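Local coordinates for protein phosphoribosylaminoimidazole-succinocarboxamide synthase (Saccharomyces cerevisiae, PDB 2CNQ) that catalyses the ATP-dependent joining of aspartate to 4-carboxy-5-aminoimidazole ribotide, forming SAICAR in de novo purine biosynthesis, at residues L12-R17 and D22-D27; A35-S40 and E103-L108. All coordinates share one frame; numbering follows the deposited sequence. Where two conformers were deposited one is given.

Contact 1 of 2, residues L12-R17 and D22-D27; sequences LPLVAR and DIYEVD. With ADP (adenosine-5'-diphosphate), chain B.
Arg17 and Asp22 face each other as a non-hydrogen-bonded antiparallel pair, and their side chains form a salt bridge in which NE of Arg17 gives its N-H to OD1 of Asp22 at 3.0 Å. The oxygen lies in the guanidinium plane, yet the arginine comes from above the carboxylate, the two planes standing 80° apart. Arg17 manages this because CG is anti to the carbonyl carbon (chi1 -70°) and the chain then runs extended to NE, laying CG and CD over OD2 of Asp22. Asp22 OD1 also bonds Thr6 OG1, and OD2 pairs with Arg38. With Arg17 replaced by an alanine, Asp22 OD1 would probably lose its charged mate on this strand, and OD2 its covering of CG and CD.

On the same face, Leu14 sets CD1 over the ring of Tyr24, a CH-pi contact 3.8 Å from the centroid. The tyrosine suits this place because its apolar ring offers a face to the Leu14 methyl while its OH hydrogen-bonds Thr6 OG1. Leu12 packs CD1 against CB of Tyr24 at 3.8 Å. Between the Leu14-Tyr24 and Arg17-Asp22 pairs lies a classic beta bulge: Val15 N (2.7 Å) and Ala16 N (3.2 Å) both donate to Ile23 O. Ile23 points to the other face; in the conformer given, its CD1 lies against the ribose of the bound ADP.

The two segments form a beta hairpin at one edge of a four-stranded antiparallel sheet. Strand 30-35 pairs with the far side of strand 21-25, where Leu32 meets Leu12 and Val26, and Phe33 meets Ile23.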
# COMPACT_ATOMS: atom_id res chain seq x y z
N LEU A 12 -10.65 23.15 1.28
CA LEU A 12 -10.96 22.15 2.28
C LEU A 12 -9.86 22.21 3.28
O LEU A 12 -8.73 22.43 2.92
CB LEU A 12 -10.96 20.76 1.70
CG LEU A 12 -11.94 20.49 0.60
CD1 LEU A 12 -11.70 19.12 0.07
CD2 LEU A 12 -13.36 20.66 1.09
N PRO A 13 -10.16 21.93 4.52
CA PRO A 13 -9.10 21.82 5.50
C PRO A 13 -8.22 20.65 5.20
O PRO A 13 -8.68 19.60 4.78
CB PRO A 13 -9.85 21.60 6.79
CG PRO A 13 -11.26 22.02 6.55
CD PRO A 13 -11.48 21.73 5.10
N LEU A 14 -6.95 20.82 5.47
CA LEU A 14 -6.01 19.76 5.33
C LEU A 14 -5.99 18.96 6.57
O LEU A 14 -5.75 19.50 7.63
CB LEU A 14 -4.65 20.37 5.05
CG LEU A 14 -3.51 19.39 4.81
CD1 LEU A 14 -3.73 18.59 3.57
CD2 LEU A 14 -2.24 20.17 4.77
N VAL A 15 -6.23 17.68 6.47
CA VAL A 15 -6.13 16.79 7.58
C VAL A 15 -4.72 16.37 7.78
O VAL A 15 -4.21 16.37 8.89
CB VAL A 15 -7.03 15.59 7.39
CG1 VAL A 15 -6.82 14.56 8.45
CG2 VAL A 15 -8.46 16.07 7.37
N ALA A 16 -4.03 15.97 6.72
CA ALA A 16 -2.71 15.46 6.84
C ALA A 16 -2.08 15.45 5.50
O ALA A 16 -2.75 15.34 4.51
CB ALA A 16 -2.73 14.06 7.36
N ARG A 17 -0.78 15.48 5.49
CA ARG A 17 -0.04 14.93 4.39
C ARG A 17 0.79 13.81 4.92
O ARG A 17 1.58 13.98 5.84
CB ARG A 17 0.87 15.95 3.72
CG ARG A 17 0.13 16.98 2.98
CD ARG A 17 1.04 17.74 2.06
NE ARG A 17 0.33 18.64 1.18
CZ ARG A 17 0.02 19.89 1.47
NH1 ARG A 17 -0.65 20.60 0.62
NH2 ARG A 17 0.41 20.42 2.60
N ASP A 22 -2.15 13.47 0.30
CA ASP A 22 -2.64 14.71 0.87
C ASP A 22 -4.09 14.45 1.17
O ASP A 22 -4.82 14.01 0.30
CB ASP A 22 -2.51 15.87 -0.09
CG ASP A 22 -1.12 16.25 -0.39
OD1 ASP A 22 -0.96 17.28 -1.10
OD2 ASP A 22 -0.16 15.63 0.06
N ILE A 23 -4.47 14.70 2.39
CA ILE A 23 -5.76 14.27 2.87
C ILE A 23 -6.49 15.47 3.36
O ILE A 23 -6.00 16.15 4.24
CB ILE A 23 -5.60 13.25 3.93
CG1 ILE A 23 -4.74 12.10 3.41
CG2 ILE A 23 -6.96 12.75 4.39
CD1 ILE A 23 -4.40 11.14 4.41
N TYR A 24 -7.63 15.73 2.78
CA TYR A 24 -8.42 16.88 3.14
C TYR A 24 -9.72 16.44 3.73
O TYR A 24 -10.23 15.37 3.42
CB TYR A 24 -8.72 17.71 1.91
CG TYR A 24 -7.49 18.31 1.32
CD1 TYR A 24 -7.08 19.57 1.69
CD2 TYR A 24 -6.73 17.60 0.43
CE1 TYR A 24 -5.97 20.12 1.16
CE2 TYR A 24 -5.60 18.15 -0.10
CZ TYR A 24 -5.22 19.39 0.28
OH TYR A 24 -4.10 19.98 -0.22
N GLU A 25 -10.32 17.31 4.51
CA GLU A 25 -11.60 17.04 5.09
C GLU A 25 -12.67 17.56 4.22
O GLU A 25 -12.77 18.77 3.99
CB GLU A 25 -11.69 17.71 6.43
CG GLU A 25 -13.06 17.70 7.00
CD GLU A 25 -13.07 18.29 8.36
OE1 GLU A 25 -12.32 17.82 9.25
OE2 GLU A 25 -13.76 19.29 8.52
N VAL A 26 -13.49 16.68 3.72
CA VAL A 26 -14.64 17.07 2.95
C VAL A 26 -15.74 17.46 3.88
O VAL A 26 -16.43 18.44 3.65
CB VAL A 26 -15.02 15.96 2.01
CG1 VAL A 26 -16.30 16.29 1.29
CG2 VAL A 26 -13.92 15.77 1.01
N ASP A 27 -15.96 16.67 4.89
CA ASP A 27 -16.90 17.00 5.89
C ASP A 27 -16.56 16.19 7.06
O ASP A 27 -15.52 15.52 7.13
CB ASP A 27 -18.34 16.78 5.40
CG ASP A 27 -18.64 15.37 5.03
OD1 ASP A 27 -19.42 15.19 4.12
OD2 ASP A 27 -18.09 14.42 5.63
PB ADP B . 1.86 7.39 5.32
O1B ADP B . 1.92 6.08 4.67
O2B ADP B . 1.64 7.28 6.77
O3B ADP B . 2.94 8.32 5.10
PA ADP B . -0.04 8.14 3.33
O1A ADP B . -0.17 6.78 2.80
O2A ADP B . 0.67 9.14 2.55
O3A ADP B . 0.54 8.10 4.79
O5' ADP B . -1.45 8.75 3.64
C5' ADP B . -2.58 8.02 4.06
C4' ADP B . -2.85 8.32 5.51
O4' ADP B . -4.26 8.23 5.68
C3' ADP B . -2.26 7.33 6.46
O3' ADP B . -2.07 7.91 7.72
C2' ADP B . -3.37 6.31 6.58
O2' ADP B . -3.27 5.52 7.72
C1' ADP B . -4.54 7.21 6.62
N9 ADP B . -5.80 6.63 6.24
C8 ADP B . -6.01 5.74 5.28
N7 ADP B . -7.28 5.48 5.10
C5 ADP B . -7.91 6.24 6.00
C6 ADP B . -9.27 6.46 6.33
N6 ADP B . -10.24 5.85 5.68
N1 ADP B . -9.57 7.25 7.36
C2 ADP B . -8.59 7.89 7.98
N3 ADP B . -7.30 7.83 7.72
C4 ADP B . -6.97 6.99 6.73

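Contact 2 of 2, residues A35-S40 and E103-L108; sequences ATDRIS and EDRSLL. With ADP (adenosine-5'-diphosphate), chain F.
A backbone hydrogen bond of 2.8 Å from Ala35 N to Arg105 O joins the end of strand 30-35 to the residue before strand 106-110. Arg105 then turns its side chain back on the same residue. With CG between the backbone N and the carbonyl carbon (chi1 58°) and a bend at chi3, its NH1 reaches Ala35 O, in the carbonyl plane on a lone pair. The same NH1 meets OD2 of Asp37 at 2.7 Å, and NH2 takes OD1 at 2.9 Å, an end-on, two-nitrogen salt bridge. The grip is not coplanar: carboxylate and guanidinium are 67° apart.

Arginine suits this buried spot because one planar group can satisfy a carbonyl and a carboxylate together. Backbone nitrogens of Ile3, Glu52 and Gly54 also hold Asp37 and would probably help stabilise its charge. Thr36 OG1 accepts from Arg38 N, an ST turn, and also hydrogen-bonds Val20 O. Ser40 OG lies 2.6 Å from O1B of a second ADP, not the one beside Ile23, while Ser106, Leu107 and Leu108 line the pocket where AMP or an AMZ molecule is bound. The buried salt bridge thus sits beside the join between strand 30-35 and 106-110, the outermost strand of the four-stranded antiparallel sheet.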
# COMPACT_ATOMS: atom_id res chain seq x y z
N ALA A 35 -3.69 10.79 -3.60
CA ALA A 35 -2.38 10.22 -3.76
C ALA A 35 -1.61 11.10 -4.67
O ALA A 35 -1.91 11.21 -5.84
CB ALA A 35 -2.46 8.82 -4.28
N THR A 36 -0.62 11.76 -4.13
CA THR A 36 0.28 12.54 -4.92
C THR A 36 1.24 11.60 -5.61
O THR A 36 1.10 10.40 -5.53
CB THR A 36 1.02 13.56 -4.09
OG1 THR A 36 2.03 12.91 -3.34
CG2 THR A 36 0.09 14.37 -3.23
N ASP A 37 2.19 12.20 -6.29
CA ASP A 37 3.22 11.49 -6.99
C ASP A 37 4.48 11.39 -6.21
O ASP A 37 5.49 10.97 -6.73
CB ASP A 37 3.43 12.13 -8.33
CG ASP A 37 2.26 11.95 -9.22
OD1 ASP A 37 2.09 12.77 -10.13
OD2 ASP A 37 1.51 10.98 -9.04
N ARG A 38 4.44 11.77 -4.95
CA ARG A 38 5.58 11.61 -4.12
C ARG A 38 5.91 10.14 -3.97
O ARG A 38 5.07 9.27 -4.04
CB ARG A 38 5.32 12.20 -2.75
CG ARG A 38 5.07 13.69 -2.78
CD ARG A 38 5.02 14.29 -1.42
NE ARG A 38 3.99 13.75 -0.57
CZ ARG A 38 2.82 14.31 -0.35
NH1 ARG A 38 2.00 13.78 0.53
NH2 ARG A 38 2.45 15.39 -0.98
N ILE A 39 7.15 9.87 -3.71
CA ILE A 39 7.57 8.52 -3.42
C ILE A 39 8.55 8.59 -2.31
O ILE A 39 9.32 9.52 -2.21
CB ILE A 39 8.11 7.82 -4.64
CG1 ILE A 39 8.40 6.35 -4.38
CG2 ILE A 39 9.33 8.52 -5.19
CD1 ILE A 39 8.63 5.56 -5.63
N SER A 40 8.51 7.61 -1.45
CA SER A 40 9.35 7.57 -0.30
C SER A 40 9.97 6.23 -0.20
O SER A 40 9.49 5.26 -0.74
CB SER A 40 8.51 7.83 0.92
OG SER A 40 7.52 6.84 1.07
N GLU A 103 -7.80 14.96 -10.08
CA GLU A 103 -8.48 13.97 -10.85
C GLU A 103 -7.62 12.73 -10.97
O GLU A 103 -6.43 12.79 -11.13
CB GLU A 103 -8.87 14.52 -12.20
CG GLU A 103 -7.69 14.87 -13.08
CD GLU A 103 -8.07 15.69 -14.27
OE1 GLU A 103 -9.26 15.87 -14.54
OE2 GLU A 103 -7.15 16.18 -14.94
N ASP A 104 -8.30 11.60 -10.89
CA ASP A 104 -7.73 10.28 -11.06
C ASP A 104 -6.82 9.83 -9.97
O ASP A 104 -6.40 8.69 -10.00
CB ASP A 104 -7.05 10.14 -12.41
CG ASP A 104 -8.00 10.33 -13.52
OD1 ASP A 104 -7.70 11.12 -14.41
OD2 ASP A 104 -9.06 9.68 -13.47
N ARG A 105 -6.56 10.68 -9.00
CA ARG A 105 -5.65 10.32 -7.94
C ARG A 105 -6.30 10.54 -6.60
O ARG A 105 -5.63 10.54 -5.59
CB ARG A 105 -4.39 11.12 -8.01
CG ARG A 105 -4.62 12.59 -7.95
CD ARG A 105 -3.38 13.37 -7.93
NE ARG A 105 -2.62 13.27 -9.16
CZ ARG A 105 -1.45 12.69 -9.30
NH1 ARG A 105 -0.88 12.06 -8.32
NH2 ARG A 105 -0.82 12.74 -10.45
N SER A 106 -7.61 10.71 -6.58
CA SER A 106 -8.30 11.06 -5.37
C SER A 106 -9.39 10.10 -5.12
O SER A 106 -10.17 9.76 -5.99
CB SER A 106 -8.89 12.45 -5.49
OG SER A 106 -7.88 13.40 -5.65
N LEU A 107 -9.51 9.72 -3.87
CA LEU A 107 -10.62 8.93 -3.43
C LEU A 107 -11.36 9.70 -2.39
O LEU A 107 -10.79 10.33 -1.54
CB LEU A 107 -10.15 7.61 -2.85
CG LEU A 107 -9.45 6.76 -3.89
CD1 LEU A 107 -8.85 5.58 -3.23
CD2 LEU A 107 -10.38 6.32 -4.96
N LEU A 108 -12.66 9.61 -2.47
CA LEU A 108 -13.52 10.13 -1.45
C LEU A 108 -13.76 8.97 -0.52
O LEU A 108 -14.27 7.95 -0.95
CB LEU A 108 -14.81 10.59 -2.09
CG LEU A 108 -15.74 11.31 -1.19
CD1 LEU A 108 -15.16 12.64 -0.81
CD2 LEU A 108 -17.05 11.48 -1.88
PB ADP F . 8.10 4.55 3.26
O1B ADP F . 8.14 6.02 3.50
O2B ADP F . 7.43 3.76 4.36
O3B ADP F . 7.60 4.26 1.86
PA ADP F . 9.48 2.39 3.02
O1A ADP F . 10.71 1.76 2.49
O2A ADP F . 8.36 1.98 2.14
O3A ADP F . 9.58 3.94 3.30
O5' ADP F . 9.11 1.87 4.45
C5' ADP F . 8.56 0.57 4.57
C4' ADP F . 8.44 0.10 6.00
O4' ADP F . 9.76 -0.06 6.51
C3' ADP F . 7.72 1.12 6.84
O3' ADP F . 6.99 0.47 7.87
C2' ADP F . 8.86 1.90 7.40
O2' ADP F . 8.52 2.48 8.64
C1' ADP F . 9.92 0.84 7.59
N9 ADP F . 11.28 1.38 7.51
C8 ADP F . 11.67 2.33 6.68
N7 ADP F . 12.96 2.61 6.85
C5 ADP F . 13.41 1.81 7.81
C6 ADP F . 14.71 1.65 8.41
N6 ADP F . 15.73 2.43 7.98
N1 ADP F . 14.80 0.72 9.38
C2 ADP F . 13.74 -0.04 9.78
N3 ADP F . 12.50 0.07 9.24
C4 ADP F . 12.30 0.98 8.26

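Overall arrangement
From the N terminus, contact 1 comes first and closes a short loop of four residues, turning strand 14-17 back onto strand 21-25. Strand 30-35 follows and leads into the first segment of contact 2, which closes a much longer loop of 62 residues, helices 53-67 and 96-102 included, by bringing 103-108 alongside. The two contacts are thus in series, neither nested nor crossed, yet they serve one antiparallel sheet: contact 1 lies at its 14-17 edge, contact 2 at its 106-110 edge. Their centres are about 13 Å apart, and they touch through a salt bridge from Asp22 to Arg38, while Val26 packs against Leu108.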